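Local coordinates for signal transduction histidine kinase, LytS (Clostridium beijerinckii, PDB 5XSJ), which probably acts as a membrane-bound sensor kinase that autophosphorylates on histidine, this piece being an N-terminal, four-helix part of the longer protein, at residues K26-I40 and F111-A125. Sequence-based numbering, arbitrary orientation.
Sequences KQHVDSSLDNFNQYI and FVAAKNIASYCDAYA
Lys-26 lays most of its side chain, CB, CG, CE and NZ, against the segment 111-125 of helix 104-133. Its CB rests on CB of Ala-125 at 3.9 Å, CG passes 3.6 Å from OD1 of Asp-122, and CE lies near the backbone O of Asp-122. A bend at the last torsion (chi4 -41°) then brings NZ within reach of two acids: a weak hydrogen bond and salt bridge to OD2 of Asp-30 in its own helix, and a long bridge, 3.7 Å, to OD1 of Asp-122. The carboxylates of Asp-30 and Asp-122 approach from opposite directions with their planes nearly perpendicular, and the two OD1 atoms are 2.6 Å apart, close enough that one acid group probably carries a proton, with the nearby lysine charge perhaps contributing.

Further along, Val-29 CG1 packs on CB of Cys-121, and Leu-33 sets CD2 against the methyl of Ala-118. Phe-111 closes the other end: CG2 of Ile-40 lies over one ring face, a CH-pi contact, while CE2 of Phe-36 lies at the edge of the Phe-111 ring, 3.5 Å from CE1 of Phe-111, the two rings being oblique to each other. CE of Lys-115 covers the opposite face, and its NZ donates to OD1 of Asn-37 (3.0 Å) from well above the carbonyl plane.

The segments run antiparallel at 166°, pairing the first and last helices of an antiparallel four-helix bundle; helix 45-67 packs against helix 15-42, and helix 73-99 touches both through Phe-36 and Ile-117.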
ATOM      1  N   LYS B  26     -18.438 -12.686   4.123  1.00 30.85           N
ATOM      2  CA  LYS B  26     -17.219 -12.334   3.398  1.00 31.45           C
ATOM      3  C   LYS B  26     -17.451 -12.387   1.890  1.00 29.99           C
ATOM      4  O   LYS B  26     -17.064 -11.475   1.165  1.00 29.83           O
ATOM      5  CB  LYS B  26     -16.082 -13.270   3.816  1.00 32.38           C
ATOM      6  CG  LYS B  26     -14.706 -12.886   3.290  1.00 34.73           C
ATOM      7  CD  LYS B  26     -13.649 -13.840   3.828  1.00 37.50           C
ATOM      8  CE  LYS B  26     -12.265 -13.388   3.377  1.00 39.78           C
ATOM      9  NZ  LYS B  26     -12.328 -12.933   1.946  1.00 41.32           N
ATOM     10  N   GLN B  27     -18.115 -13.440   1.423  1.00 30.92           N
ATOM     11  CA  GLN B  27     -18.492 -13.543   0.014  1.00 30.69           C
ATOM     12  C   GLN B  27     -19.436 -12.409  -0.415  1.00 29.44           C
ATOM     13  O   GLN B  27     -19.296 -11.854  -1.513  1.00 29.29           O
ATOM     14  CB  GLN B  27     -19.177 -14.874  -0.271  1.00 33.79           C
ATOM     15  CG  GLN B  27     -18.395 -16.131   0.059  1.00 36.96           C
ATOM     16  CD  GLN B  27     -19.161 -17.395  -0.380  1.00 46.61           C
ATOM     17  OE1 GLN B  27     -20.387 -17.521  -0.175  1.00 42.19           O
ATOM     18  NE2 GLN B  27     -18.441 -18.324  -1.004  1.00 47.37           N
ATOM     19  N   HIS B  28     -20.407 -12.072   0.431  1.00 28.27           N
ATOM     20  CA  HIS B  28     -21.333 -10.973   0.094  1.00 28.71           C
ATOM     21  C   HIS B  28     -20.583  -9.659  -0.075  1.00 27.61           C
ATOM     22  O   HIS B  28     -20.822  -8.900  -1.017  1.00 27.07           O
ATOM     23  CB  HIS B  28     -22.406 -10.795   1.173  1.00 29.17           C
ATOM     24  CG  HIS B  28     -23.374 -11.930   1.272  1.00 31.53           C
ATOM     25  ND1 HIS B  28     -24.006 -12.460   0.160  1.00 31.15           N
ATOM     26  CD2 HIS B  28     -23.838 -12.623   2.334  1.00 30.99           C
ATOM     27  CE1 HIS B  28     -24.796 -13.447   0.544  1.00 32.38           C
ATOM     28  NE2 HIS B  28     -24.706 -13.575   1.854  1.00 32.31           N
ATOM     29  N   VAL B  29     -19.693  -9.373   0.871  1.00 28.14           N
ATOM     30  CA  VAL B  29     -18.917  -8.142   0.812  1.00 29.14           C
ATOM     31  C   VAL B  29     -18.057  -8.137  -0.448  1.00 28.31           C
ATOM     32  O   VAL B  29     -18.070  -7.169  -1.199  1.00 28.30           O
ATOM     33  CB  VAL B  29     -18.010  -7.959   2.056  1.00 30.12           C
ATOM     34  CG1 VAL B  29     -17.215  -6.703   1.913  1.00 29.36           C
ATOM     35  CG2 VAL B  29     -18.850  -7.911   3.346  1.00 28.82           C
ATOM     36  N   ASP B  30     -17.329  -9.226  -0.684  1.00 28.68           N
ATOM     37  CA  ASP B  30     -16.501  -9.337  -1.886  1.00 29.73           C
ATOM     38  C   ASP B  30     -17.331  -9.192  -3.157  1.00 31.54           C
ATOM     39  O   ASP B  30     -16.956  -8.465  -4.070  1.00 30.70           O
ATOM     40  CB  ASP B  30     -15.741 -10.666  -1.908  1.00 30.10           C
ATOM     41  CG  ASP B  30     -14.734 -10.783  -0.755  1.00 37.60           C
ATOM     42  OD1 ASP B  30     -14.545  -9.786  -0.017  1.00 36.66           O
ATOM     43  OD2 ASP B  30     -14.132 -11.868  -0.584  1.00 39.15           O
ATOM     44  N   SER B  31     -18.471  -9.867  -3.220  1.00 29.65           N
ATOM     45  CA  SER B  31     -19.278  -9.797  -4.431  1.00 27.71           C
ATOM     46  C   SER B  31     -19.893  -8.408  -4.598  1.00 29.70           C
ATOM     47  O   SER B  31     -20.046  -7.898  -5.724  1.00 28.46           O
ATOM     48  CB  SER B  31     -20.364 -10.868  -4.406  1.00 29.40           C
ATOM     49  OG  SER B  31     -21.299 -10.641  -5.440  1.00 34.89           O
ATOM     50  N   SER B  32     -20.250  -7.790  -3.476  1.00 28.31           N
ATOM     51  CA  SER B  32     -20.795  -6.430  -3.523  1.00 27.29           C
ATOM     52  C   SER B  32     -19.785  -5.447  -4.130  1.00 28.89           C
ATOM     53  O   SER B  32     -20.141  -4.633  -4.994  1.00 29.68           O
ATOM     54  CB  SER B  32     -21.205  -5.966  -2.122  1.00 27.73           C
ATOM     55  OG  SER B  32     -21.641  -4.627  -2.147  1.00 31.11           O
ATOM     56  N   LEU B  33     -18.528  -5.538  -3.685  1.00 27.84           N
ATOM     57  CA  LEU B  33     -17.439  -4.686  -4.171  1.00 29.36           C
ATOM     58  C   LEU B  33     -17.213  -4.879  -5.664  1.00 28.33           C
ATOM     59  O   LEU B  33     -17.102  -3.916  -6.420  1.00 30.14           O
ATOM     60  CB  LEU B  33     -16.132  -4.983  -3.403  1.00 28.03           C
ATOM     61  CG  LEU B  33     -14.909  -4.165  -3.854  1.00 30.25           C
ATOM     62  CD1 LEU B  33     -15.100  -2.657  -3.609  1.00 28.98           C
ATOM     63  CD2 LEU B  33     -13.627  -4.653  -3.208  1.00 28.40           C
ATOM     64  N   ASP B  34     -17.157  -6.139  -6.079  1.00 29.13           N
ATOM     65  CA  ASP B  34     -16.895  -6.488  -7.462  1.00 29.13           C
ATOM     66  C   ASP B  34     -17.959  -5.909  -8.398  1.00 33.51           C
ATOM     67  O   ASP B  34     -17.639  -5.315  -9.437  1.00 32.92           O
ATOM     68  CB  ASP B  34     -16.821  -8.009  -7.587  1.00 32.17           C
ATOM     69  CG  ASP B  34     -16.476  -8.463  -8.985  1.00 37.14           C
ATOM     70  OD1 ASP B  34     -15.881  -7.671  -9.751  1.00 41.45           O
ATOM     71  OD2 ASP B  34     -16.802  -9.618  -9.320  1.00 42.26           O
ATOM     72  N   ASN B  35     -19.227  -6.052  -8.014  1.00 29.37           N
ATOM     73  CA  ASN B  35     -20.311  -5.523  -8.818  1.00 30.30           C
ATOM     74  C   ASN B  35     -20.302  -4.006  -8.808  1.00 29.80           C
ATOM     75  O   ASN B  35     -20.476  -3.383  -9.852  1.00 30.40           O
ATOM     76  CB  ASN B  35     -21.652  -6.075  -8.324  1.00 29.44           C
ATOM     77  CG  ASN B  35     -21.891  -7.490  -8.804  1.00 31.82           C
ATOM     78  OD1 ASN B  35     -22.267  -7.692  -9.948  1.00 33.99           O
ATOM     79  ND2 ASN B  35     -21.629  -8.480  -7.947  1.00 30.91           N
ATOM     80  N   PHE B  36     -20.066  -3.425  -7.632  1.00 28.51           N
ATOM     81  CA  PHE B  36     -19.879  -1.975  -7.493  1.00 28.33           C
ATOM     82  C   PHE B  36     -18.821  -1.440  -8.462  1.00 30.43           C
ATOM     83  O   PHE B  36     -19.075  -0.500  -9.206  1.00 29.87           O
ATOM     84  CB  PHE B  36     -19.492  -1.634  -6.046  1.00 25.65           C
ATOM     85  CG  PHE B  36     -18.991  -0.230  -5.856  1.00 27.15           C
ATOM     86  CD1 PHE B  36     -19.866   0.846  -5.870  1.00 27.62           C
ATOM     87  CD2 PHE B  36     -17.642   0.014  -5.634  1.00 28.14           C
ATOM     88  CE1 PHE B  36     -19.410   2.143  -5.680  1.00 27.12           C
ATOM     89  CE2 PHE B  36     -17.177   1.309  -5.441  1.00 28.61           C
ATOM     90  CZ  PHE B  36     -18.060   2.377  -5.465  1.00 29.05           C
ATOM     91  N   ASN B  37     -17.632  -2.048  -8.432  1.00 30.06           N
ATOM     92  CA  ASN B  37     -16.544  -1.698  -9.340  1.00 32.33           C
ATOM     93  C   ASN B  37     -16.975  -1.721 -10.805  1.00 31.75           C
ATOM     94  O   ASN B  37     -16.774  -0.754 -11.542  1.00 33.49           O
ATOM     95  CB  ASN B  37     -15.364  -2.650  -9.143  1.00 30.43           C
ATOM     96  CG  ASN B  37     -14.576  -2.368  -7.861  1.00 33.56           C
ATOM     97  OD1 ASN B  37     -14.641  -1.275  -7.296  1.00 32.87           O
ATOM     98  ND2 ASN B  37     -13.818  -3.357  -7.411  1.00 30.11           N
ATOM     99  N   GLN B  38     -17.571  -2.828 -11.229  1.00 31.92           N
ATOM    100  CA  GLN B  38     -18.041  -2.946 -12.610  1.00 33.58           C
ATOM    101  C   GLN B  38     -19.077  -1.896 -12.946  1.00 33.81           C
ATOM    102  O   GLN B  38     -19.091  -1.375 -14.060  1.00 37.58           O
ATOM    103  CB  GLN B  38     -18.617  -4.338 -12.870  1.00 33.82           C
ATOM    104  CG  GLN B  38     -17.568  -5.458 -12.792  1.00 33.95           C
ATOM    105  CD  GLN B  38     -18.209  -6.826 -12.882  1.00 39.71           C
ATOM    106  OE1 GLN B  38     -18.856  -7.160 -13.880  1.00 44.30           O
ATOM    107  NE2 GLN B  38     -18.081  -7.607 -11.820  1.00 37.41           N
ATOM    108  N   TYR B  39     -19.942  -1.572 -11.990  1.00 30.63           N
ATOM    109  CA  TYR B  39     -20.969  -0.572 -12.253  1.00 30.95           C
ATOM    110  C   TYR B  39     -20.362   0.798 -12.518  1.00 34.19           C
ATOM    111  O   TYR B  39     -20.730   1.463 -13.486  1.00 33.64           O
ATOM    112  CB  TYR B  39     -21.958  -0.471 -11.098  1.00 31.45           C
ATOM    113  CG  TYR B  39     -23.017   0.586 -11.338  1.00 31.52           C
ATOM    114  CD1 TYR B  39     -23.938   0.449 -12.383  1.00 33.82           C
ATOM    115  CD2 TYR B  39     -23.095   1.715 -10.541  1.00 31.18           C
ATOM    116  CE1 TYR B  39     -24.914   1.418 -12.622  1.00 34.87           C
ATOM    117  CE2 TYR B  39     -24.071   2.692 -10.764  1.00 34.49           C
ATOM    118  CZ  TYR B  39     -24.977   2.532 -11.808  1.00 36.92           C
ATOM    119  OH  TYR B  39     -25.946   3.482 -12.026  1.00 38.14           O
ATOM    120  N   ILE B  40     -19.431   1.219 -11.662  1.00 32.43           N
ATOM    121  CA  ILE B  40     -18.776   2.512 -11.835  1.00 33.59           C
ATOM    122  C   ILE B  40     -17.999   2.576 -13.154  1.00 35.11           C
ATOM    123  O   ILE B  40     -17.912   3.636 -13.776  1.00 36.95           O
ATOM    124  CB  ILE B  40     -17.806   2.824 -10.653  1.00 33.29           C
ATOM    125  CG1 ILE B  40     -18.577   2.914  -9.334  1.00 30.78           C
ATOM    126  CG2 ILE B  40     -17.017   4.117 -10.905  1.00 34.37           C
ATOM    127  CD1 ILE B  40     -19.836   3.793  -9.419  1.00 32.75           C
ATOM    128  N   PHE B 111     -14.288   6.389  -4.157  1.00 31.21           N
ATOM    129  CA  PHE B 111     -14.142   5.176  -4.950  1.00 32.69           C
ATOM    130  C   PHE B 111     -13.037   4.310  -4.355  1.00 31.04           C
ATOM    131  O   PHE B 111     -13.202   3.106  -4.165  1.00 31.33           O
ATOM    132  CB  PHE B 111     -13.826   5.544  -6.403  1.00 32.56           C
ATOM    133  CG  PHE B 111     -14.008   4.421  -7.376  1.00 33.61           C
ATOM    134  CD1 PHE B 111     -14.807   3.335  -7.069  1.00 32.48           C
ATOM    135  CD2 PHE B 111     -13.371   4.457  -8.610  1.00 33.63           C
ATOM    136  CE1 PHE B 111     -14.985   2.298  -7.982  1.00 33.34           C
ATOM    137  CE2 PHE B 111     -13.546   3.435  -9.520  1.00 33.11           C
ATOM    138  CZ  PHE B 111     -14.353   2.350  -9.206  1.00 34.98           C
ATOM    139  N   VAL B 112     -11.907   4.950  -4.073  1.00 32.01           N
ATOM    140  CA  VAL B 112     -10.785   4.317  -3.400  1.00 31.60           C
ATOM    141  C   VAL B 112     -11.147   3.839  -1.997  1.00 29.27           C
ATOM    142  O   VAL B 112     -10.857   2.695  -1.634  1.00 27.87           O
ATOM    143  CB  VAL B 112      -9.589   5.292  -3.322  1.00 34.17           C
ATOM    144  CG1 VAL B 112      -8.548   4.795  -2.336  1.00 31.75           C
ATOM    145  CG2 VAL B 112      -8.982   5.457  -4.701  1.00 36.78           C
ATOM    146  N   ALA B 113     -11.779   4.703  -1.207  1.00 28.80           N
ATOM    147  CA  ALA B 113     -12.131   4.319   0.168  1.00 29.24           C
ATOM    148  C   ALA B 113     -13.039   3.089   0.191  1.00 29.00           C
ATOM    149  O   ALA B 113     -12.844   2.191   1.005  1.00 29.26           O
ATOM    150  CB  ALA B 113     -12.790   5.482   0.907  1.00 27.95           C
ATOM    151  N   ALA B 114     -14.001   3.021  -0.722  1.00 29.41           N
ATOM    152  CA  ALA B 114     -14.879   1.850  -0.801  1.00 29.39           C
ATOM    153  C   ALA B 114     -14.093   0.552  -0.982  1.00 28.50           C
ATOM    154  O   ALA B 114     -14.389  -0.448  -0.334  1.00 28.52           O
ATOM    155  CB  ALA B 114     -15.887   2.022  -1.930  1.00 27.08           C
ATOM    156  N   LYS B 115     -13.087   0.560  -1.859  1.00 30.42           N
ATOM    157  CA  LYS B 115     -12.210  -0.612  -2.026  1.00 29.42           C
ATOM    158  C   LYS B 115     -11.453  -0.922  -0.752  1.00 29.18           C
ATOM    159  O   LYS B 115     -11.356  -2.080  -0.335  1.00 30.93           O
ATOM    160  CB  LYS B 115     -11.180  -0.395  -3.132  1.00 31.06           C
ATOM    161  CG  LYS B 115     -11.728   0.059  -4.480  1.00 38.10           C
ATOM    162  CD  LYS B 115     -10.555   0.471  -5.395  1.00 38.80           C
ATOM    163  CE  LYS B 115     -11.041   0.943  -6.737  1.00 40.65           C
ATOM    164  NZ  LYS B 115     -11.906  -0.120  -7.330  1.00 42.60           N
ATOM    165  N   ASN B 116     -10.859   0.117  -0.171  1.00 28.79           N
ATOM    166  CA  ASN B 116     -10.080  -0.036   1.060  1.00 29.03           C
ATOM    167  C   ASN B 116     -10.956  -0.553   2.176  1.00 27.19           C
ATOM    168  O   ASN B 116     -10.582  -1.478   2.884  1.00 29.00           O
ATOM    169  CB  ASN B 116      -9.436   1.297   1.498  1.00 26.09           C
ATOM    170  CG  ASN B 116      -8.288   1.723   0.598  1.00 29.82           C
ATOM    171  OD1 ASN B 116      -7.677   0.895  -0.076  1.00 29.12           O
ATOM    172  ND2 ASN B 116      -7.977   3.019   0.601  1.00 29.97           N
ATOM    173  N   ILE B 117     -12.125   0.058   2.345  1.00 25.43           N
ATOM    174  CA  ILE B 117     -12.983  -0.330   3.450  1.00 27.28           C
ATOM    175  C   ILE B 117     -13.488  -1.762   3.265  1.00 26.58           C
ATOM    176  O   ILE B 117     -13.572  -2.520   4.225  1.00 25.56           O
ATOM    177  CB  ILE B 117     -14.167   0.627   3.612  1.00 27.93           C
ATOM    178  CG1 ILE B 117     -13.667   2.032   3.959  1.00 24.99           C
ATOM    179  CG2 ILE B 117     -15.105   0.125   4.703  1.00 25.86           C
ATOM    180  CD1 ILE B 117     -14.771   3.089   3.941  1.00 28.68           C
ATOM    181  N   ALA B 118     -13.790  -2.146   2.029  1.00 27.87           N
ATOM    182  CA  ALA B 118     -14.215  -3.521   1.782  1.00 28.16           C
ATOM    183  C   ALA B 118     -13.108  -4.485   2.214  1.00 30.24           C
ATOM    184  O   ALA B 118     -13.384  -5.534   2.794  1.00 30.43           O
ATOM    185  CB  ALA B 118     -14.587  -3.716   0.310  1.00 27.54           C
ATOM    186  N   SER B 119     -11.848  -4.109   1.991  1.00 30.18           N
ATOM    187  CA  SER B 119     -10.742  -4.977   2.399  1.00 28.75           C
ATOM    188  C   SER B 119     -10.649  -5.072   3.907  1.00 28.07           C
ATOM    189  O   SER B 119     -10.324  -6.131   4.421  1.00 29.99           O
ATOM    190  CB  SER B 119      -9.403  -4.505   1.817  1.00 30.62           C
ATOM    191  OG  SER B 119      -8.898  -3.376   2.517  1.00 33.55           O
ATOM    192  N   TYR B 120     -10.949  -3.996   4.634  1.00 29.14           N
ATOM    193  CA  TYR B 120     -10.983  -4.107   6.101  1.00 29.53           C
ATOM    194  C   TYR B 120     -12.032  -5.133   6.530  1.00 31.43           C
ATOM    195  O   TYR B 120     -11.785  -5.924   7.441  1.00 30.62           O
ATOM    196  CB  TYR B 120     -11.296  -2.769   6.779  1.00 29.28           C
ATOM    197  CG  TYR B 120     -10.405  -1.615   6.380  1.00 29.77           C
ATOM    198  CD1 TYR B 120      -9.091  -1.819   5.961  1.00 28.33           C
ATOM    199  CD2 TYR B 120     -10.889  -0.312   6.414  1.00 27.97           C
ATOM    200  CE1 TYR B 120      -8.291  -0.751   5.586  1.00 28.90           C
ATOM    201  CE2 TYR B 120     -10.101   0.753   6.062  1.00 26.46           C
ATOM    202  CZ  TYR B 120      -8.812   0.538   5.642  1.00 28.15           C
ATOM    203  OH  TYR B 120      -8.056   1.620   5.289  1.00 29.42           O
ATOM    204  N   CYS B 121     -13.206  -5.107   5.879  1.00 28.61           N
ATOM    205  CA  CYS B 121     -14.273  -6.072   6.176  1.00 29.78           C
ATOM    206  C   CYS B 121     -13.775  -7.523   6.006  1.00 28.79           C
ATOM    207  O   CYS B 121     -14.022  -8.376   6.851  1.00 28.75           O
ATOM    208  CB  CYS B 121     -15.511  -5.809   5.288  1.00 27.12           C
ATOM    209  SG  CYS B 121     -16.387  -4.253   5.664  1.00 28.90           S
ATOM    210  N   ASP B 122     -13.053  -7.790   4.926  1.00 30.70           N
ATOM    211  CA  ASP B 122     -12.444  -9.104   4.721  1.00 33.07           C
ATOM    212  C   ASP B 122     -11.567  -9.566   5.859  1.00 33.82           C
ATOM    213  O   ASP B 122     -11.596 -10.745   6.214  1.00 35.14           O
ATOM    214  CB  ASP B 122     -11.616  -9.123   3.441  1.00 33.98           C
ATOM    215  CG  ASP B 122     -12.469  -9.273   2.225  1.00 39.53           C
ATOM    216  OD1 ASP B 122     -13.677  -9.558   2.400  1.00 42.29           O
ATOM    217  OD2 ASP B 122     -11.946  -9.102   1.102  1.00 43.64           O
ATOM    218  N   ALA B 123     -10.783  -8.654   6.430  1.00 32.12           N
ATOM    219  CA  ALA B 123      -9.898  -9.021   7.535  1.00 34.41           C
ATOM    220  C   ALA B 123     -10.680  -9.306   8.818  1.00 34.25           C
ATOM    221  O   ALA B 123     -10.345 -10.242   9.552  1.00 37.65           O
ATOM    222  CB  ALA B 123      -8.845  -7.928   7.783  1.00 30.53           C
ATOM    223  N   TYR B 124     -11.710  -8.509   9.105  1.00 32.76           N
ATOM    224  CA  TYR B 124     -12.549  -8.792  10.276  1.00 33.82           C
ATOM    225  C   TYR B 124     -13.204 -10.171  10.129  1.00 34.48           C
ATOM    226  O   TYR B 124     -13.277 -10.947  11.076  1.00 35.39           O
ATOM    227  CB  TYR B 124     -13.619  -7.711  10.474  1.00 32.47           C
ATOM    228  CG  TYR B 124     -13.042  -6.365  10.843  1.00 31.93           C
ATOM    229  CD1 TYR B 124     -12.117  -6.246  11.874  1.00 36.27           C
ATOM    230  CD2 TYR B 124     -13.383  -5.222  10.142  1.00 30.91           C
ATOM    231  CE1 TYR B 124     -11.569  -5.027  12.210  1.00 35.96           C
ATOM    232  CE2 TYR B 124     -12.839  -3.987  10.471  1.00 31.19           C
ATOM    233  CZ  TYR B 124     -11.935  -3.898  11.505  1.00 33.15           C
ATOM    234  OH  TYR B 124     -11.376  -2.686  11.834  1.00 32.95           O
ATOM    235  N   ALA B 125     -13.657 -10.470   8.918  1.00 35.10           N
ATOM    236  CA  ALA B 125     -14.370 -11.708   8.645  1.00 36.82           C
ATOM    237  C   ALA B 125     -13.467 -12.918   8.817  1.00 38.39           C
ATOM    238  O   ALA B 125     -13.864 -13.912   9.401  1.00 37.17           O
ATOM    239  CB  ALA B 125     -14.950 -11.683   7.241  1.00 34.14           C
TER